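Local coordinates for protein actinorhodin polyketide putative beta-ketoacyl synthase 2 (PDB 1TQY) that is the chain length factor of the actinorhodin polyketide synthase, a member of the beta-ketoacyl synthase family that probably takes part in building the polyketide chain, at residues B[10-18]-B[253-262]; B[59-68]-B[81-89]. One frame throughout, in Å; residues are numbered along the deposited sequence.

Contact 1 (B[10-18]-B[253-262])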
loop_
_atom_site.group_PDB
_atom_site.type_symbol
_atom_site.label_atom_id
_atom_site.label_comp_id
_atom_site.label_asym_id
_atom_site.label_seq_id
_atom_site.Cartn_x
_atom_site.Cartn_y
_atom_site.Cartn_z
ATOM N N SER B 10 -4.273 19.753 -15.194
ATOM C CA SER B 10 -2.842 20.066 -14.900
ATOM C C SER B 10 -2.548 20.008 -13.398
ATOM O O SER B 10 -3.147 20.745 -12.618
ATOM C CB SER B 10 -2.500 21.456 -15.442
ATOM O OG SER B 10 -1.125 21.752 -15.267
ATOM N N VAL B 11 -1.626 19.137 -13.002
ATOM C CA VAL B 11 -1.267 18.988 -11.590
ATOM C C VAL B 11 0.075 19.643 -11.285
ATOM O O VAL B 11 1.090 19.293 -11.882
ATOM C CB VAL B 11 -1.180 17.499 -11.189
ATOM C CG1 VAL B 11 -0.785 17.366 -9.717
ATOM C CG2 VAL B 11 -2.510 16.821 -11.445
ATOM N N LEU B 12 0.085 20.581 -10.347
ATOM C CA LEU B 12 1.317 21.272 -10.002
ATOM C C LEU B 12 1.864 20.866 -8.639
ATOM O O LEU B 12 1.131 20.371 -7.785
ATOM C CB LEU B 12 1.083 22.786 -10.018
ATOM C CG LEU B 12 0.402 23.364 -11.266
ATOM C CD1 LEU B 12 0.077 24.826 -11.029
ATOM C CD2 LEU B 12 1.310 23.206 -12.475
ATOM N N ILE B 13 3.167 21.066 -8.462
ATOM C CA ILE B 13 3.853 20.785 -7.206
ATOM C C ILE B 13 4.013 22.184 -6.608
ATOM O O ILE B 13 4.852 22.967 -7.070
ATOM C CB ILE B 13 5.283 20.215 -7.428
ATOM C CG1 ILE B 13 5.268 19.096 -8.474
ATOM C CG2 ILE B 13 5.866 19.739 -6.093
ATOM C CD1 ILE B 13 4.593 17.841 -8.042
ATOM N N THR B 14 3.217 22.504 -5.595
ATOM C CA THR B 14 3.270 23.831 -4.987
ATOM C C THR B 14 4.105 23.923 -3.718
ATOM O O THR B 14 4.576 25.002 -3.355
ATOM C CB THR B 14 1.854 24.338 -4.659
ATOM O OG1 THR B 14 1.164 23.346 -3.893
ATOM C CG2 THR B 14 1.073 24.614 -5.934
ATOM N N GLY B 15 4.280 22.797 -3.039
ATOM C CA GLY B 15 5.063 22.809 -1.822
ATOM C C GLY B 15 5.854 21.535 -1.617
ATOM O O GLY B 15 5.375 20.443 -1.914
ATOM N N VAL B 16 7.074 21.663 -1.116
ATOM C CA VAL B 16 7.891 20.482 -0.881
ATOM C C VAL B 16 8.459 20.469 0.532
ATOM O O VAL B 16 8.640 21.515 1.153
ATOM C CB VAL B 16 9.050 20.382 -1.917
ATOM C CG1 VAL B 16 8.490 20.518 -3.335
ATOM C CG2 VAL B 16 10.101 21.440 -1.648
ATOM N N GLY B 17 8.701 19.267 1.042
ATOM C CA GLY B 17 9.254 19.108 2.374
ATOM C C GLY B 17 10.287 17.999 2.337
ATOM O O GLY B 17 9.952 16.848 2.042
ATOM N N VAL B 18 11.545 18.319 2.619
ATOM C CA VAL B 18 12.558 17.278 2.560
ATOM C C VAL B 18 13.280 16.980 3.859
ATOM O O VAL B 18 13.651 17.877 4.617
ATOM C CB VAL B 18 13.617 17.566 1.462
ATOM C CG1 VAL B 18 12.939 18.086 0.197
ATOM C CG2 VAL B 18 14.652 18.521 1.959
ATOM N N ARG B 253 -6.799 29.714 -5.271
ATOM C CA ARG B 253 -6.386 29.718 -3.870
ATOM C C ARG B 253 -5.462 30.905 -3.597
ATOM O O ARG B 253 -5.273 31.308 -2.450
ATOM C CB ARG B 253 -5.663 28.395 -3.559
ATOM C CG ARG B 253 -5.091 28.264 -2.158
ATOM C CD ARG B 253 -4.839 26.798 -1.805
ATOM N NE ARG B 253 -3.631 26.246 -2.407
ATOM C CZ ARG B 253 -2.400 26.600 -2.055
ATOM N NH1 ARG B 253 -2.221 27.504 -1.108
ATOM N NH2 ARG B 253 -1.345 26.048 -2.643
ATOM N N GLY B 254 -4.902 31.464 -4.663
ATOM C CA GLY B 254 -3.997 32.586 -4.523
ATOM C C GLY B 254 -2.553 32.137 -4.629
ATOM O O GLY B 254 -1.624 32.928 -4.438
ATOM N N ARG B 255 -2.369 30.854 -4.926
ATOM C CA ARG B 255 -1.045 30.260 -5.070
ATOM C C ARG B 255 -0.701 30.257 -6.553
ATOM O O ARG B 255 -1.104 29.356 -7.286
ATOM C CB ARG B 255 -1.051 28.822 -4.528
ATOM C CG ARG B 255 0.274 28.084 -4.648
ATOM C CD ARG B 255 1.346 28.717 -3.781
ATOM N NE ARG B 255 2.631 28.030 -3.892
ATOM C CZ ARG B 255 3.724 28.384 -3.224
ATOM N NH1 ARG B 255 3.689 29.418 -2.396
ATOM N NH2 ARG B 255 4.854 27.709 -3.380
ATOM N N HIS B 256 0.031 31.277 -6.992
ATOM C CA HIS B 256 0.421 31.397 -8.396
ATOM C C HIS B 256 1.863 30.959 -8.608
ATOM O O HIS B 256 2.383 30.999 -9.722
ATOM C CB HIS B 256 0.274 32.842 -8.872
ATOM C CG HIS B 256 -1.082 33.422 -8.629
ATOM N ND1 HIS B 256 -1.530 33.763 -7.371
ATOM C CD2 HIS B 256 -2.099 33.698 -9.478
ATOM C CE1 HIS B 256 -2.765 34.223 -7.454
ATOM N NE2 HIS B 256 -3.135 34.194 -8.722
ATOM N N ASP B 257 2.512 30.545 -7.531
ATOM C CA ASP B 257 3.890 30.115 -7.630
ATOM C C ASP B 257 3.988 28.619 -7.329
ATOM O O ASP B 257 3.380 28.127 -6.377
ATOM C CB ASP B 257 4.743 30.941 -6.661
ATOM C CG ASP B 257 6.224 30.723 -6.853
ATOM O OD1 ASP B 257 6.670 30.634 -8.023
ATOM O OD2 ASP B 257 6.946 30.663 -5.828
ATOM N N ALA B 258 4.733 27.895 -8.159
ATOM C CA ALA B 258 4.905 26.458 -7.969
ATOM C C ALA B 258 6.294 26.006 -8.410
ATOM O O ALA B 258 7.085 26.806 -8.901
ATOM C CB ALA B 258 3.824 25.690 -8.730
ATOM N N TYR B 259 6.587 24.723 -8.225
ATOM C CA TYR B 259 7.885 24.168 -8.591
ATOM C C TYR B 259 7.875 23.605 -10.004
ATOM O O TYR B 259 8.885 23.632 -10.700
ATOM C CB TYR B 259 8.266 23.067 -7.605
ATOM C CG TYR B 259 8.624 23.572 -6.227
ATOM C CD1 TYR B 259 9.952 23.785 -5.869
ATOM C CD2 TYR B 259 7.636 23.838 -5.278
ATOM C CE1 TYR B 259 10.288 24.249 -4.598
ATOM C CE2 TYR B 259 7.963 24.304 -4.005
ATOM C CZ TYR B 259 9.289 24.504 -3.674
ATOM O OH TYR B 259 9.632 24.950 -2.421
ATOM N N GLY B 260 6.730 23.083 -10.415
ATOM C CA GLY B 260 6.629 22.519 -11.738
ATOM C C GLY B 260 5.345 21.741 -11.877
ATOM O O GLY B 260 4.500 21.734 -10.974
ATOM N N GLU B 261 5.205 21.077 -13.017
ATOM C CA GLU B 261 4.026 20.282 -13.320
ATOM C C GLU B 261 4.396 18.812 -13.407
ATOM O O GLU B 261 5.468 18.458 -13.897
ATOM C CB GLU B 261 3.438 20.724 -14.664
ATOM C CG GLU B 261 2.242 19.905 -15.125
ATOM C CD GLU B 261 1.922 20.105 -16.603
ATOM O OE1 GLU B 261 2.303 21.157 -17.163
ATOM O OE2 GLU B 261 1.281 19.213 -17.199
ATOM N N LEU B 262 3.512 17.958 -12.919
ATOM C CA LEU B 262 3.729 16.525 -12.999
ATOM C C LEU B 262 3.013 16.186 -14.310
ATOM O O LEU B 262 1.806 15.947 -14.318
ATOM C CB LEU B 262 3.050 15.822 -11.825
ATOM C CG LEU B 262 3.650 14.493 -11.383
ATOM C CD1 LEU B 262 2.608 13.704 -10.598
ATOM C CD2 LEU B 262 4.117 13.685 -12.574
HETATM O O HOH W 1 -0.381 17.689 -15.280
#

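Contact 2 (B[59-68]-B[81-89])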
loop_
_atom_site.group_PDB
_atom_site.type_symbol
_atom_site.label_atom_id
_atom_site.label_comp_id
_atom_site.label_asym_id
_atom_site.label_seq_id
_atom_site.Cartn_x
_atom_site.Cartn_y
_atom_site.Cartn_z
ATOM N N ILE B 59 20.155 10.583 9.356
ATOM C CA ILE B 59 19.770 11.965 9.595
ATOM C C ILE B 59 20.128 12.122 11.074
ATOM O O ILE B 59 19.511 11.489 11.923
ATOM C CB ILE B 59 18.262 12.177 9.391
ATOM C CG1 ILE B 59 17.908 11.994 7.908
ATOM C CG2 ILE B 59 17.870 13.573 9.881
ATOM C CD1 ILE B 59 16.429 12.170 7.602
ATOM N N ASP B 60 21.140 12.930 11.383
ATOM C CA ASP B 60 21.573 13.083 12.776
ATOM C C ASP B 60 21.258 14.416 13.423
ATOM O O ASP B 60 21.623 14.638 14.569
ATOM C CB ASP B 60 23.081 12.839 12.906
ATOM C CG ASP B 60 23.498 11.465 12.430
ATOM O OD1 ASP B 60 22.861 10.464 12.823
ATOM O OD2 ASP B 60 24.479 11.397 11.663
ATOM N N ASP B 61 20.588 15.308 12.715
ATOM C CA ASP B 61 20.275 16.608 13.296
ATOM C C ASP B 61 18.780 16.783 13.477
ATOM O O ASP B 61 18.275 17.906 13.483
ATOM C CB ASP B 61 20.821 17.715 12.407
ATOM C CG ASP B 61 20.399 17.547 10.964
ATOM O OD1 ASP B 61 20.700 18.445 10.149
ATOM O OD2 ASP B 61 19.768 16.511 10.653
ATOM N N PHE B 62 18.076 15.665 13.617
ATOM C CA PHE B 62 16.631 15.686 13.804
ATOM C C PHE B 62 16.280 15.184 15.192
ATOM O O PHE B 62 16.463 14.009 15.503
ATOM C CB PHE B 62 15.939 14.794 12.770
ATOM C CG PHE B 62 14.440 14.706 12.944
ATOM C CD1 PHE B 62 13.631 15.806 12.667
ATOM C CD2 PHE B 62 13.838 13.519 13.373
ATOM C CE1 PHE B 62 12.242 15.730 12.810
ATOM C CE2 PHE B 62 12.450 13.429 13.520
ATOM C CZ PHE B 62 11.649 14.536 13.237
ATOM N N HIS B 63 15.792 16.074 16.041
ATOM C CA HIS B 63 15.398 15.658 17.378
ATOM C C HIS B 63 13.879 15.765 17.381
ATOM O O HIS B 63 13.332 16.858 17.506
ATOM C CB HIS B 63 16.007 16.581 18.433
ATOM C CG HIS B 63 15.751 16.131 19.837
ATOM N ND1 HIS B 63 15.253 16.973 20.807
ATOM C CD2 HIS B 63 15.901 14.921 20.429
ATOM C CE1 HIS B 63 15.101 16.301 21.935
ATOM N NE2 HIS B 63 15.486 15.053 21.732
ATOM N N ALA B 64 13.206 14.626 17.244
ATOM C CA ALA B 64 11.751 14.587 17.179
ATOM C C ALA B 64 11.031 15.556 18.107
ATOM O O ALA B 64 10.212 16.352 17.654
ATOM C CB ALA B 64 11.255 13.160 17.412
ATOM N N PRO B 65 11.339 15.519 19.414
ATOM C CA PRO B 65 10.686 16.419 20.369
ATOM C C PRO B 65 10.686 17.882 19.949
ATOM O O PRO B 65 9.834 18.655 20.385
ATOM C CB PRO B 65 11.472 16.183 21.659
ATOM C CG PRO B 65 11.861 14.740 21.545
ATOM C CD PRO B 65 12.319 14.659 20.100
ATOM N N ASP B 66 11.627 18.275 19.102
ATOM C CA ASP B 66 11.655 19.665 18.669
ATOM C C ASP B 66 10.778 19.904 17.451
ATOM O O ASP B 66 10.531 21.048 17.077
ATOM C CB ASP B 66 13.084 20.113 18.357
ATOM C CG ASP B 66 13.957 20.197 19.601
ATOM O OD1 ASP B 66 13.466 20.676 20.646
ATOM O OD2 ASP B 66 15.137 19.802 19.529
ATOM N N HIS B 67 10.292 18.834 16.831
ATOM C CA HIS B 67 9.466 18.994 15.635
ATOM C C HIS B 67 8.070 18.383 15.752
ATOM O O HIS B 67 7.131 18.845 15.107
ATOM C CB HIS B 67 10.192 18.376 14.446
ATOM C CG HIS B 67 11.485 19.055 14.108
ATOM N ND1 HIS B 67 11.574 20.048 13.158
ATOM C CD2 HIS B 67 12.740 18.874 14.581
ATOM C CE1 HIS B 67 12.829 20.446 13.054
ATOM N NE2 HIS B 67 13.557 19.749 13.906
ATOM N N ILE B 68 7.950 17.352 16.585
ATOM C CA ILE B 68 6.697 16.634 16.789
ATOM C C ILE B 68 6.090 16.899 18.183
ATOM O O ILE B 68 6.804 16.946 19.194
ATOM C CB ILE B 68 6.949 15.109 16.631
ATOM C CG1 ILE B 68 7.444 14.797 15.210
ATOM C CG2 ILE B 68 5.704 14.326 16.994
ATOM C CD1 ILE B 68 6.489 15.226 14.099
ATOM N N ARG B 81 7.731 10.213 12.224
ATOM C CA ARG B 81 8.044 11.547 12.729
ATOM C C ARG B 81 8.672 12.389 11.632
ATOM O O ARG B 81 8.409 13.591 11.511
ATOM C CB ARG B 81 8.986 11.450 13.925
ATOM C CG ARG B 81 8.378 10.680 15.070
ATOM C CD ARG B 81 9.411 10.470 16.133
ATOM N NE ARG B 81 8.904 9.778 17.314
ATOM C CZ ARG B 81 9.661 9.509 18.370
ATOM N NH1 ARG B 81 10.942 9.877 18.371
ATOM N NH2 ARG B 81 9.149 8.882 19.416
ATOM N N LEU B 82 9.508 11.746 10.826
ATOM C CA LEU B 82 10.154 12.424 9.716
ATOM C C LEU B 82 9.104 12.807 8.668
ATOM O O LEU B 82 9.128 13.917 8.139
ATOM C CB LEU B 82 11.225 11.513 9.107
ATOM C CG LEU B 82 12.442 11.331 10.017
ATOM C CD1 LEU B 82 13.206 10.071 9.649
ATOM C CD2 LEU B 82 13.318 12.549 9.920
ATOM N N ALA B 83 8.175 11.895 8.395
ATOM C CA ALA B 83 7.112 12.130 7.424
ATOM C C ALA B 83 6.190 13.267 7.861
ATOM O O ALA B 83 5.759 14.066 7.036
ATOM C CB ALA B 83 6.298 10.849 7.226
ATOM N N LEU B 84 5.872 13.325 9.150
ATOM C CA LEU B 84 5.002 14.381 9.662
ATOM C C LEU B 84 5.734 15.720 9.574
ATOM O O LEU B 84 5.131 16.737 9.257
ATOM C CB LEU B 84 4.606 14.101 11.122
ATOM C CG LEU B 84 3.622 12.952 11.414
ATOM C CD1 LEU B 84 3.612 12.635 12.904
ATOM C CD2 LEU B 84 2.224 13.347 10.945
ATOM N N THR B 85 7.036 15.713 9.838
ATOM C CA THR B 85 7.812 16.941 9.788
ATOM C C THR B 85 7.872 17.420 8.355
ATOM O O THR B 85 7.686 18.607 8.063
ATOM C CB THR B 85 9.234 16.707 10.289
ATOM O OG1 THR B 85 9.183 16.187 11.619
ATOM C CG2 THR B 85 10.028 17.997 10.269
ATOM N N ALA B 86 8.131 16.471 7.463
ATOM C CA ALA B 86 8.203 16.739 6.035
ATOM C C ALA B 86 6.858 17.279 5.565
ATOM O O ALA B 86 6.798 18.319 4.909
ATOM C CB ALA B 86 8.542 15.452 5.288
ATOM N N ALA B 87 5.782 16.577 5.913
ATOM C CA ALA B 87 4.446 16.989 5.505
ATOM C C ALA B 87 4.115 18.411 5.950
ATOM O O ALA B 87 3.625 19.211 5.159
ATOM C CB ALA B 87 3.405 16.007 6.037
ATOM N N ASP B 88 4.385 18.729 7.210
ATOM C CA ASP B 88 4.086 20.068 7.712
ATOM C C ASP B 88 4.831 21.133 6.914
ATOM O O ASP B 88 4.232 22.123 6.470
ATOM C CB ASP B 88 4.439 20.174 9.197
ATOM C CG ASP B 88 4.132 21.545 9.770
ATOM O OD1 ASP B 88 2.939 21.927 9.810
ATOM O OD2 ASP B 88 5.085 22.247 10.181
ATOM N N TRP B 89 6.135 20.929 6.725
ATOM C CA TRP B 89 6.973 21.862 5.960
ATOM C C TRP B 89 6.485 22.050 4.525
ATOM O O TRP B 89 6.562 23.151 3.971
ATOM C CB TRP B 89 8.440 21.382 5.925
ATOM C CG TRP B 89 9.163 21.553 7.226
ATOM C CD1 TRP B 89 8.776 22.333 8.280
ATOM C CD2 TRP B 89 10.412 20.952 7.608
ATOM N NE1 TRP B 89 9.702 22.252 9.294
ATOM C CE2 TRP B 89 10.716 21.414 8.911
ATOM C CE3 TRP B 89 11.301 20.070 6.978
ATOM C CZ2 TRP B 89 11.875 21.024 9.597
ATOM C CZ3 TRP B 89 12.458 19.679 7.660
ATOM C CH2 TRP B 89 12.733 20.159 8.959
#

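Contact 1 (B[10-18]-B[253-262])
Tyr-259 lies against strand 11-18, ring edge toward its backbone. Its CB lies 4.1 Å from Ile-13 CB. Farther out, CD2 and CE2 turn the ring's edge to the carbonyls of Ile-13 and Thr-14, with CE2 3.5 Å from Thr-14 O. Val-16 CG1 sits over the ring face, 3.9 Å from the centroid and 12° off the normal, which makes it a CH-pi contact; Val-16 CG2 touches the hydroxyl end, and OH hydrogen-bonds Asp-93 OD1. With Tyr-259 CG anti to the carbonyl carbon (chi1 -71°), the ring runs along the strand toward Val-16. The backbone fixes its root: Tyr-259 N donates to Ile-13 O at 2.7 Å and 174°. Ile-13 N to Gly-260 O and Leu-262 N to Val-11 O extend the antiparallel pairing, and a water joins Val-11 N, Glu-261 OE2 and Leu-262 O. Past the CD2/CE2 edge, Arg-255 NH2 gives Thr-14 O a weak, bent bond, while Thr-14 OG1 hydrogen-bonds Glu-245 OE2, with which Arg-253 NH2 forms a salt bridge. Strand 11-20 thus lies between strands 238-246 and 260-269, pairing antiparallel with both, and helix 345-359 packs on Ile-13 and Tyr-259 through Leu-354 and Met-355.

Contact 2 (B[59-68]-B[81-89])
Phe-62 lays its ring against helix 81-89, where Leu-82 and Thr-85 receive it differently. Leu-82 CD2 stands over one face, 3.8 Å from the centroid and 18° off the normal, a CH-pi contact; the same methyl meets Ile-59 CD1 tip to tip. Thr-85 OG1 is at the ring edge, 3.3 Å from Phe-62 CE1. Having CG of Phe-62 anti to the backbone N (chi1 177°) carries the ring out to the helix. Ile-68 adds a second apolar patch: its CD1 packs crosswise on Leu-84 CB at 3.7 Å, and its CG1 on Arg-81 CB. The extended Arg-81 chain passes Ala-64 CB, which lies 3.5 Å from Arg-81 CD. At the far end His-67 CE1 approaches the edge of the Trp-89 indole, 3.6 Å from CZ2, an oblique pair with the six-membered ring, planes at 80°.

The next shell sets these groups. Thr-85 OG1 donates to Arg-81 O at 2.7 Å, while Thr-85 N reaches that oxygen from the opposite face of its carbonyl plane; the two bonds grip Arg-81 O, and the OG1 bond holds the hydroxyl in place beside Phe-62. The Arg-81 guanidinium is tied by NH2 to Leu-73 O and by NE to Thr-76 OG1. Around the short turn, Ala-64 O accepts from both His-67 N and Ile-68 N, and His-63 ND1 bonds to Asp-66 OD2.

A loop and a weakly bonded helical turn are thereby laid along one side of helix 78-93, within the N-terminal half of a thiolase-like ketosynthase fold. Gln-58, a residue of the sodium site, directly precedes Ile-59.

In the fold
Both contacts are largely buried, but they join different elements. Contact 1 pairs strands 11-20 and 260-269, far apart in sequence, and relies on backbone hydrogen bonds with a tyrosine ring set edge-on to the strand; contact 2 binds a loop and short turn to nearby helix 78-93 through side-chain packing, and its hydrogen bonds run within each segment or to residues outside the pair, not between the two. Residues 59-89 fall within the span of chain that contact 1 brings together. Their centres are 22 Å apart, yet they touch: Val-18 O lies 3.7 Å from Trp-89 CZ3, and Gly-17 O 3.8 Å from Ala-86 CB. Helix 78-93 therefore meets strand 11-20 too.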